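Long-range contacts in serine-tRNA ligase (Naegleria fowleri, PDB 6BLJ), which probably attaches serine to its cognate tRNA by way of a seryl-adenylate, as class II seryl-tRNA synthetases do, and is bound here to AMP: residues E48-T53 against E134-K139; E86-V91 against T114-K119; F297-L302 against V341-D346. All coordinates share one frame; numbering follows the deposited sequence.

Contact 1 (E48-T53 against E134-K139); sequences EVWRAT and EEVKQK
Thr-53 and Val-136 meet methyl to methyl where helices 38-76 and 114-147 run antiparallel, and this is the close-packed part of the contact: Thr-53 CG2 lies 3.6 Å from Val-136 CG2. OG1 of Thr-53 lies beside the backbone N (chi1 -56°), which leaves CG2 anti to N and facing the other helix, and OG1 turned back to its own helix. There OG1 donates to Val-49 O at 2.7 Å, from above the carbonyl plane, while the helical N-H of Thr-53 reaches the same oxygen from the opposite face. One turn away the indole of Trp-50 comes edge-on to the backbone of the other helix, with CD1 3.5 Å from Val-136 O, close to the ring plane, and NE1 3.9 Å from Val-136 CG1. Beside it Trp-50 CB packs on Lys-139 CB at 4.2 Å.

The looser, solvent-facing side belongs to exposed Val-49, the far end of Lys-139 and Glu-135. The lysine chain bends at CB-CG (chi2 -61°), and its aliphatic part passes Val-49 CG1, coming nearest at CE, 3.7 Å away. Its ammonium has a long, weak ion pair with Glu-142. Glu-135 adds a glancing touch of CB on Thr-53 CG2, 4.3 Å off, and also packs on Arg-296 of the second subunit.

The segment axes approach to 9.1 Å, as in the two-helix coiled-coil arm that seryl-tRNA synthetases use to hold the long variable arm of tRNA. With no hydrogen bond between the two segments, the contact rests on methyl groups, an indole edge and lysine hydrocarbon. Thr-53 OG1 is satisfied within its own helix, while the weak bond of Trp-50 NE1 to Glu-140 and the cation-pi contact with Arg-143 add polar links across the pair just beyond the segment.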
loop_
_atom_site.group_PDB
_atom_site.type_symbol
_atom_site.label_atom_id
_atom_site.label_comp_id
_atom_site.label_asym_id
_atom_site.label_seq_id
_atom_site.Cartn_x
_atom_site.Cartn_y
_atom_site.Cartn_z
ATOM N N GLU A 48 -31.283 4.242 19.980
ATOM C CA GLU A 48 -32.725 4.292 20.193
ATOM C C GLU A 48 -33.459 3.358 19.239
ATOM O O GLU A 48 -34.382 2.650 19.653
ATOM C CB GLU A 48 -33.225 5.728 20.049
ATOM C CG GLU A 48 -32.886 6.584 21.252
ATOM C CD GLU A 48 -33.169 8.045 21.024
ATOM O OE1 GLU A 48 -33.531 8.401 19.884
ATOM O OE2 GLU A 48 -33.041 8.832 21.989
ATOM N N VAL A 49 -33.064 3.341 17.961
ATOM C CA VAL A 49 -33.694 2.427 17.010
ATOM C C VAL A 49 -33.460 0.981 17.430
ATOM O O VAL A 49 -34.365 0.138 17.349
ATOM C CB VAL A 49 -33.182 2.698 15.584
ATOM C CG1 VAL A 49 -33.696 1.639 14.625
ATOM C CG2 VAL A 49 -33.624 4.081 15.127
ATOM N N TRP A 50 -32.249 0.677 17.902
ATOM C CA TRP A 50 -31.954 -0.661 18.406
ATOM C C TRP A 50 -32.883 -1.031 19.561
ATOM O O TRP A 50 -33.491 -2.111 19.567
ATOM C CB TRP A 50 -30.483 -0.727 18.826
ATOM C CG TRP A 50 -30.083 -1.953 19.610
ATOM C CD1 TRP A 50 -29.817 -3.194 19.113
ATOM C CD2 TRP A 50 -29.853 -2.029 21.024
ATOM N NE1 TRP A 50 -29.458 -4.045 20.133
ATOM C CE2 TRP A 50 -29.469 -3.352 21.315
ATOM C CE3 TRP A 50 -29.945 -1.105 22.074
ATOM C CZ2 TRP A 50 -29.176 -3.778 22.609
ATOM C CZ3 TRP A 50 -29.652 -1.528 23.357
ATOM C CH2 TRP A 50 -29.275 -2.855 23.613
ATOM N N ARG A 51 -33.021 -0.132 20.539
ATOM C CA ARG A 51 -33.884 -0.401 21.684
ATOM C C ARG A 51 -35.345 -0.524 21.260
ATOM O O ARG A 51 -36.085 -1.359 21.796
ATOM C CB ARG A 51 -33.706 0.693 22.740
ATOM C CG ARG A 51 -34.617 0.551 23.964
ATOM C CD ARG A 51 -34.532 -0.843 24.601
ATOM N NE ARG A 51 -33.284 -1.089 25.327
ATOM C CZ ARG A 51 -32.925 -2.277 25.814
ATOM N NH1 ARG A 51 -31.775 -2.418 26.466
ATOM N NH2 ARG A 51 -33.710 -3.333 25.642
ATOM N N ALA A 52 -35.781 0.295 20.299
ATOM C CA ALA A 52 -37.151 0.176 19.809
ATOM C C ALA A 52 -37.356 -1.153 19.091
ATOM O O ALA A 52 -38.433 -1.756 19.168
ATOM C CB ALA A 52 -37.485 1.350 18.889
ATOM N N THR A 53 -36.332 -1.617 18.378
ATOM C CA THR A 53 -36.425 -2.891 17.679
ATOM C C THR A 53 -36.557 -4.055 18.660
ATOM O O THR A 53 -37.266 -5.029 18.379
ATOM C CB THR A 53 -35.226 -3.053 16.750
ATOM O OG1 THR A 53 -35.196 -1.926 15.870
ATOM C CG2 THR A 53 -35.358 -4.313 15.911
ATOM N N GLU A 134 -32.995 -11.042 13.703
ATOM C CA GLU A 134 -31.878 -10.634 12.861
ATOM C C GLU A 134 -31.780 -9.120 12.792
ATOM O O GLU A 134 -30.676 -8.566 12.782
ATOM C CB GLU A 134 -32.020 -11.217 11.456
ATOM C CG GLU A 134 -31.701 -12.697 11.350
ATOM C CD GLU A 134 -32.004 -13.259 9.972
ATOM O OE1 GLU A 134 -32.117 -12.466 9.009
ATOM O OE2 GLU A 134 -32.137 -14.496 9.855
ATOM N N GLU A 135 -32.926 -8.436 12.752
ATOM C CA GLU A 135 -32.911 -6.983 12.659
ATOM C C GLU A 135 -32.323 -6.359 13.923
ATOM O O GLU A 135 -31.619 -5.341 13.846
ATOM C CB GLU A 135 -34.316 -6.463 12.370
ATOM C CG GLU A 135 -34.294 -5.107 11.697
ATOM C CD GLU A 135 -35.653 -4.649 11.239
ATOM O OE1 GLU A 135 -36.667 -5.150 11.769
ATOM O OE2 GLU A 135 -35.701 -3.797 10.322
ATOM N N VAL A 136 -32.572 -6.973 15.089
ATOM C CA VAL A 136 -31.949 -6.511 16.330
ATOM C C VAL A 136 -30.425 -6.607 16.234
ATOM O O VAL A 136 -29.706 -5.675 16.620
ATOM C CB VAL A 136 -32.485 -7.319 17.532
ATOM C CG1 VAL A 136 -31.680 -7.007 18.798
ATOM C CG2 VAL A 136 -33.961 -7.038 17.776
ATOM N N LYS A 137 -29.912 -7.733 15.721
ATOM C CA LYS A 137 -28.463 -7.912 15.609
ATOM C C LYS A 137 -27.844 -6.913 14.644
ATOM O O LYS A 137 -26.781 -6.349 14.925
ATOM C CB LYS A 137 -28.137 -9.340 15.173
ATOM N N GLN A 138 -28.489 -6.675 13.500
ATOM C CA GLN A 138 -27.941 -5.726 12.540
ATOM C C GLN A 138 -27.872 -4.327 13.136
ATOM O O GLN A 138 -26.878 -3.613 12.956
ATOM C CB GLN A 138 -28.775 -5.721 11.257
ATOM N N LYS A 139 -28.917 -3.920 13.862
ATOM C CA LYS A 139 -28.935 -2.579 14.429
ATOM C C LYS A 139 -27.899 -2.431 15.535
ATOM O O LYS A 139 -27.303 -1.359 15.691
ATOM C CB LYS A 139 -30.334 -2.242 14.940
ATOM C CG LYS A 139 -31.192 -1.564 13.888
ATOM C CD LYS A 139 -30.541 -0.253 13.465
ATOM C CE LYS A 139 -31.205 0.349 12.234
ATOM N NZ LYS A 139 -30.687 1.724 11.950
#

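Contact 2 (E86-V91 against T114-K119); sequences ELPKEV and TNQLKK
Gln-116 NE2 donates to Glu-86 O at 3.0 Å, the one hydrogen bond between the two segments. The bond is nearly straight, 164° at the hydrogen, and the carbonyl oxygen lies almost in the plane of the glutamine amide, although the nitrogen sits above the plane of the carbonyl. CD continues the extended line beyond CG (chi2 171°), and the amide beyond it reaches the incoming loop. The same NE2 lies 3.9 Å from Pro-88 CD, with the proline ring and the glutamine side chain crossing at about a right angle.

Leu-87 supplies the apolar half. Its CD2 is wedged against the first turns of helix 114-147, 3.2 Å from Gln-116 O and 4.0 Å from Lys-119 CB, so the methyl presses on main chain as well as on side-chain carbon. Leucine and lysine slide past each other in opposite directions, the lysine heading back toward Glu-86.

There the glutamate bends at chi2 (-59°), placing CD on the lysine's side; the two side chains cross, with OE2 3.8 Å from Lys-119 CE. The charged atoms stay 4.2 Å apart, Glu-86 OE2 to Lys-119 NZ, beyond a salt bridge. The ammonium is instead paired with Asp-84 and hydrogen-bonded to Leu-85 O; Glu-86 probably adds a weaker electrostatic pull.

The loop is thus pinned just ahead of helix 89-93, whose N-cap position Pro-88 occupies. Leu-87 also packs on Leu-120 and Tyr-123, so the loop lies along the start of helix 114-147, while Thr-114 and Leu-117 of that helix touch Arg-74 near the C-terminal end of helix 38-76. The contact therefore lies in the connection between the two long helices of the arm.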
loop_
_atom_site.group_PDB
_atom_site.type_symbol
_atom_site.label_atom_id
_atom_site.label_comp_id
_atom_site.label_asym_id
_atom_site.label_seq_id
_atom_site.Cartn_x
_atom_site.Cartn_y
_atom_site.Cartn_z
ATOM N N GLU A 86 -55.339 -24.441 5.711
ATOM C CA GLU A 86 -54.296 -23.432 5.619
ATOM C C GLU A 86 -54.769 -22.129 6.260
ATOM O O GLU A 86 -55.971 -21.905 6.444
ATOM C CB GLU A 86 -53.904 -23.187 4.158
ATOM C CG GLU A 86 -53.371 -24.421 3.434
ATOM C CD GLU A 86 -52.143 -25.007 4.110
ATOM O OE1 GLU A 86 -51.206 -24.242 4.406
ATOM O OE2 GLU A 86 -52.125 -26.231 4.360
ATOM N N LEU A 87 -53.802 -21.274 6.617
ATOM C CA LEU A 87 -54.123 -19.938 7.105
ATOM C C LEU A 87 -54.654 -19.085 5.955
ATOM O O LEU A 87 -54.078 -19.093 4.863
ATOM C CB LEU A 87 -52.882 -19.247 7.697
ATOM C CG LEU A 87 -52.081 -19.908 8.818
ATOM C CD1 LEU A 87 -50.789 -19.142 9.078
ATOM C CD2 LEU A 87 -52.916 -19.988 10.082
ATOM N N PRO A 88 -55.730 -18.329 6.170
ATOM C CA PRO A 88 -56.206 -17.423 5.119
ATOM C C PRO A 88 -55.155 -16.381 4.766
ATOM O O PRO A 88 -54.391 -15.923 5.619
ATOM C CB PRO A 88 -57.446 -16.772 5.744
ATOM C CG PRO A 88 -57.869 -17.719 6.819
ATOM C CD PRO A 88 -56.612 -18.327 7.348
ATOM N N LYS A 89 -55.127 -16.011 3.479
ATOM C CA LYS A 89 -54.195 -14.989 3.014
ATOM C C LYS A 89 -54.323 -13.701 3.816
ATOM O O LYS A 89 -53.319 -13.021 4.051
ATOM C CB LYS A 89 -54.418 -14.706 1.525
ATOM N N GLU A 90 -55.544 -13.356 4.246
ATOM C CA GLU A 90 -55.765 -12.123 5.002
ATOM C C GLU A 90 -55.039 -12.141 6.344
ATOM O O GLU A 90 -54.593 -11.091 6.822
ATOM C CB GLU A 90 -57.265 -11.902 5.215
ATOM N N VAL A 91 -54.907 -13.316 6.964
ATOM C CA VAL A 91 -54.157 -13.415 8.212
ATOM C C VAL A 91 -52.663 -13.233 7.954
ATOM O O VAL A 91 -52.018 -12.361 8.549
ATOM C CB VAL A 91 -54.465 -14.751 8.911
ATOM C CG1 VAL A 91 -53.495 -14.997 10.047
ATOM C CG2 VAL A 91 -55.905 -14.749 9.428
ATOM N N THR A 114 -58.320 -24.880 15.764
ATOM C CA THR A 114 -57.121 -25.060 16.576
ATOM C C THR A 114 -55.926 -25.486 15.725
ATOM O O THR A 114 -54.791 -25.083 16.003
ATOM C CB THR A 114 -57.394 -26.062 17.693
ATOM O OG1 THR A 114 -58.431 -25.532 18.534
ATOM C CG2 THR A 114 -56.138 -26.290 18.529
ATOM N N ASN A 115 -56.160 -26.287 14.677
ATOM C CA ASN A 115 -55.080 -26.595 13.740
ATOM C C ASN A 115 -54.526 -25.325 13.102
ATOM O O ASN A 115 -53.305 -25.176 12.954
ATOM C CB ASN A 115 -55.567 -27.563 12.659
ATOM C CG ASN A 115 -55.804 -28.969 13.185
ATOM O OD1 ASN A 115 -55.121 -29.428 14.104
ATOM N ND2 ASN A 115 -56.777 -29.664 12.599
ATOM N N GLN A 116 -55.407 -24.391 12.724
ATOM C CA GLN A 116 -54.936 -23.140 12.137
ATOM C C GLN A 116 -54.200 -22.284 13.155
ATOM O O GLN A 116 -53.247 -21.583 12.794
ATOM C CB GLN A 116 -56.100 -22.356 11.538
ATOM C CG GLN A 116 -56.695 -22.985 10.276
ATOM C CD GLN A 116 -57.971 -22.292 9.866
ATOM O OE1 GLN A 116 -58.919 -22.209 10.648
ATOM N NE2 GLN A 116 -57.997 -21.767 8.649
ATOM N N LEU A 117 -54.585 -22.356 14.434
ATOM C CA LEU A 117 -53.884 -21.555 15.428
ATOM C C LEU A 117 -52.466 -22.062 15.617
ATOM O O LEU A 117 -51.539 -21.255 15.771
ATOM C CB LEU A 117 -54.623 -21.579 16.772
ATOM C CG LEU A 117 -55.969 -20.862 16.855
ATOM C CD1 LEU A 117 -56.625 -21.075 18.223
ATOM C CD2 LEU A 117 -55.778 -19.390 16.566
ATOM N N LYS A 118 -52.256 -23.375 15.492
ATOM C CA LYS A 118 -50.902 -23.876 15.657
ATOM C C LYS A 118 -50.057 -23.549 14.436
ATOM O O LYS A 118 -48.854 -23.288 14.577
ATOM C CB LYS A 118 -50.924 -25.388 15.911
ATOM C CG LYS A 118 -51.773 -25.808 17.110
ATOM C CD LYS A 118 -51.438 -27.215 17.576
ATOM C CE LYS A 118 -52.693 -28.049 17.744
ATOM N NZ LYS A 118 -52.580 -28.961 18.920
ATOM N N LYS A 119 -50.672 -23.501 13.247
ATOM C CA LYS A 119 -49.937 -23.067 12.058
ATOM C C LYS A 119 -49.542 -21.598 12.168
ATOM O O LYS A 119 -48.454 -21.196 11.732
ATOM C CB LYS A 119 -50.785 -23.257 10.796
ATOM C CG LYS A 119 -50.861 -24.658 10.220
ATOM C CD LYS A 119 -51.556 -24.590 8.863
ATOM C CE LYS A 119 -51.458 -25.890 8.083
ATOM N NZ LYS A 119 -52.507 -26.874 8.482
#

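Contact 3 (F297-L302 against V341-D346)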
loop_
_atom_site.group_PDB
_atom_site.type_symbol
_atom_site.label_atom_id
_atom_site.label_comp_id
_atom_site.label_asym_id
_atom_site.label_seq_id
_atom_site.Cartn_x
_atom_site.Cartn_y
_atom_site.Cartn_z
ATOM N N PHE A 297 -7.481 -9.527 34.899
ATOM C CA PHE A 297 -6.585 -9.247 36.016
ATOM C C PHE A 297 -7.331 -8.637 37.199
ATOM O O PHE A 297 -8.175 -7.749 37.029
ATOM C CB PHE A 297 -5.445 -8.317 35.590
ATOM C CG PHE A 297 -4.571 -8.886 34.503
ATOM C CD1 PHE A 297 -3.669 -9.909 34.780
ATOM C CD2 PHE A 297 -4.631 -8.386 33.211
ATOM C CE1 PHE A 297 -2.851 -10.427 33.785
ATOM C CE2 PHE A 297 -3.808 -8.904 32.204
ATOM C CZ PHE A 297 -2.921 -9.921 32.491
ATOM N N ASP A 298 -7.004 -9.119 38.398
ATOM C CA ASP A 298 -7.512 -8.592 39.656
ATOM C C ASP A 298 -6.704 -7.385 40.105
ATOM O O ASP A 298 -5.566 -7.168 39.676
ATOM C CB ASP A 298 -7.432 -9.645 40.761
ATOM C CG ASP A 298 -8.554 -10.629 40.699
ATOM O OD1 ASP A 298 -9.661 -10.232 40.278
ATOM O OD2 ASP A 298 -8.324 -11.802 41.067
ATOM N N GLU A 299 -7.294 -6.624 41.027
ATOM C CA GLU A 299 -6.586 -5.504 41.639
ATOM C C GLU A 299 -5.260 -5.965 42.228
ATOM O O GLU A 299 -4.252 -5.251 42.153
ATOM C CB GLU A 299 -7.456 -4.865 42.727
ATOM C CG GLU A 299 -6.863 -3.608 43.320
ATOM C CD GLU A 299 -6.880 -2.459 42.331
ATOM O OE1 GLU A 299 -7.764 -2.456 41.451
ATOM O OE2 GLU A 299 -6.013 -1.567 42.416
ATOM N N SER A 300 -5.247 -7.159 42.829
ATOM C CA SER A 300 -4.035 -7.689 43.439
ATOM C C SER A 300 -2.950 -8.003 42.414
ATOM O O SER A 300 -1.779 -8.108 42.790
ATOM C CB SER A 300 -4.366 -8.949 44.238
ATOM O OG SER A 300 -4.703 -10.027 43.379
ATOM N N GLU A 301 -3.314 -8.158 41.140
ATOM C CA GLU A 301 -2.382 -8.482 40.065
ATOM C C GLU A 301 -1.952 -7.260 39.267
ATOM O O GLU A 301 -1.305 -7.413 38.232
ATOM C CB GLU A 301 -3.006 -9.505 39.113
ATOM C CG GLU A 301 -3.418 -10.795 39.789
ATOM C CD GLU A 301 -4.287 -11.666 38.902
ATOM O OE1 GLU A 301 -5.332 -11.174 38.420
ATOM O OE2 GLU A 301 -3.927 -12.845 38.695
ATOM N N LEU A 302 -2.317 -6.062 39.705
ATOM C CA LEU A 302 -2.020 -4.845 38.972
ATOM C C LEU A 302 -1.281 -3.878 39.883
ATOM O O LEU A 302 -1.479 -3.898 41.099
ATOM C CB LEU A 302 -3.312 -4.207 38.439
ATOM C CG LEU A 302 -4.087 -5.044 37.414
ATOM C CD1 LEU A 302 -5.542 -4.603 37.321
ATOM C CD2 LEU A 302 -3.423 -4.954 36.020
ATOM N N VAL A 341 0.062 -1.919 32.361
ATOM C CA VAL A 341 -1.358 -2.197 32.546
ATOM C C VAL A 341 -1.721 -1.788 33.973
ATOM O O VAL A 341 -1.058 -2.218 34.930
ATOM C CB VAL A 341 -1.667 -3.690 32.318
ATOM C CG1 VAL A 341 -3.174 -3.954 32.384
ATOM C CG2 VAL A 341 -1.041 -4.210 31.007
ATOM N N THR A 342 -2.767 -0.971 34.137
ATOM C CA THR A 342 -3.172 -0.567 35.491
ATOM C C THR A 342 -4.641 -0.865 35.758
ATOM O O THR A 342 -5.442 -1.105 34.850
ATOM C CB THR A 342 -2.949 0.928 35.767
ATOM O OG1 THR A 342 -4.001 1.679 35.140
ATOM C CG2 THR A 342 -1.589 1.390 35.260
ATOM N N SER A 343 -4.984 -0.805 37.044
ATOM C CA SER A 343 -6.371 -0.782 37.450
ATOM C C SER A 343 -7.073 0.425 36.831
ATOM O O SER A 343 -6.447 1.455 36.579
ATOM C CB SER A 343 -6.467 -0.714 38.977
ATOM O OG SER A 343 -7.745 -0.274 39.398
ATOM N N PRO A 344 -8.373 0.320 36.556
ATOM C CA PRO A 344 -9.133 1.487 36.107
ATOM C C PRO A 344 -9.638 2.366 37.243
ATOM O O PRO A 344 -10.324 3.350 36.969
ATOM C CB PRO A 344 -10.304 0.845 35.348
ATOM C CG PRO A 344 -10.567 -0.403 36.127
ATOM C CD PRO A 344 -9.200 -0.902 36.568
ATOM N N LYS A 345 -9.313 2.051 38.491
ATOM C CA LYS A 345 -9.847 2.742 39.657
ATOM C C LYS A 345 -8.930 3.876 40.115
ATOM O O LYS A 345 -7.726 3.890 39.843
ATOM C CB LYS A 345 -10.035 1.758 40.812
ATOM C CG LYS A 345 -10.923 0.591 40.470
ATOM C CD LYS A 345 -12.291 1.052 40.024
ATOM C CE LYS A 345 -13.212 -0.135 39.807
ATOM N NZ LYS A 345 -14.212 0.137 38.740
ATOM N N ASP A 346 -9.534 4.846 40.809
ATOM C CA ASP A 346 -8.826 5.800 41.677
ATOM C C ASP A 346 -7.684 6.538 40.975
ATOM O O ASP A 346 -6.622 6.764 41.561
ATOM C CB ASP A 346 -8.288 5.089 42.921
ATOM C CG ASP A 346 -9.381 4.461 43.745
ATOM O OD1 ASP A 346 -10.506 5.002 43.756
ATOM O OD2 ASP A 346 -9.113 3.416 44.373
#
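Ser-343 OG donates to Glu-299 OE1 at 3.0 Å, and OE1 receives it on its syn lone pair. Two torsions bring the glutamate there: CG stands anti to the backbone N (chi1 -174°), and a bend at CB-CG (chi2 70°) then swings CD toward the serine. The serine hydroxyl is itself anti to its backbone N (chi1 162°). In that position OG also accepts the N-H of Lys-345 at 2.9 Å, forming an ST turn just beyond the end of strand 332-342. The hydroxyl thus joins the loop carboxylate to the main chain of the turn.

Leu-302 fills the apolar side. Its two methyls divide the opposing segment between them: CD2 meets Val-341 CG1 at 3.8 Å and CD1 rests 3.8 Å from Ser-343 N. The valine methyl points at the leucine because it is anti to its own backbone N. Thr-342, on the intervening position, has its CB directed away and packs on Ser-349 and Met-352 of helix 348-366.

Tyr-425 OH is a second hydrogen-bond partner of Glu-299 OE1, and Lys-348 forms a salt bridge with OE2, so both carboxylate oxygens are engaged. The contact joins the 3-10 turn between strands 296-297 and 304-313 to the end of strand 332-342 in the class II catalytic core. Chemically, two hydroxyl partners and a lysine should favour a charged Glu-299, while Leu-302 covers the strand end beside it with hydrocarbon.

Overall arrangement
Contacts 1 and 2 both use helix 114-147 and lie on the same projecting helical arm, their centres 29 Å apart and their nearest atoms about 17 Å apart. Contact 2 is nested within the chain loop that contact 1 closes: 48-53 with 134-139 pairs the two long helices part-way along, and 86-91 with 114-119 lies in the connection at the far end, 56 Å from the chain centre. Contact 3 follows in sequence within the catalytic core, its centre 35 Å from that of contact 1 and 59 Å from that of contact 2. Strand 332-342, which ends in contact 3, also carries Phe-333 and Lys-335 of the AMP pocket, though none of the three contacts includes a pocket residue.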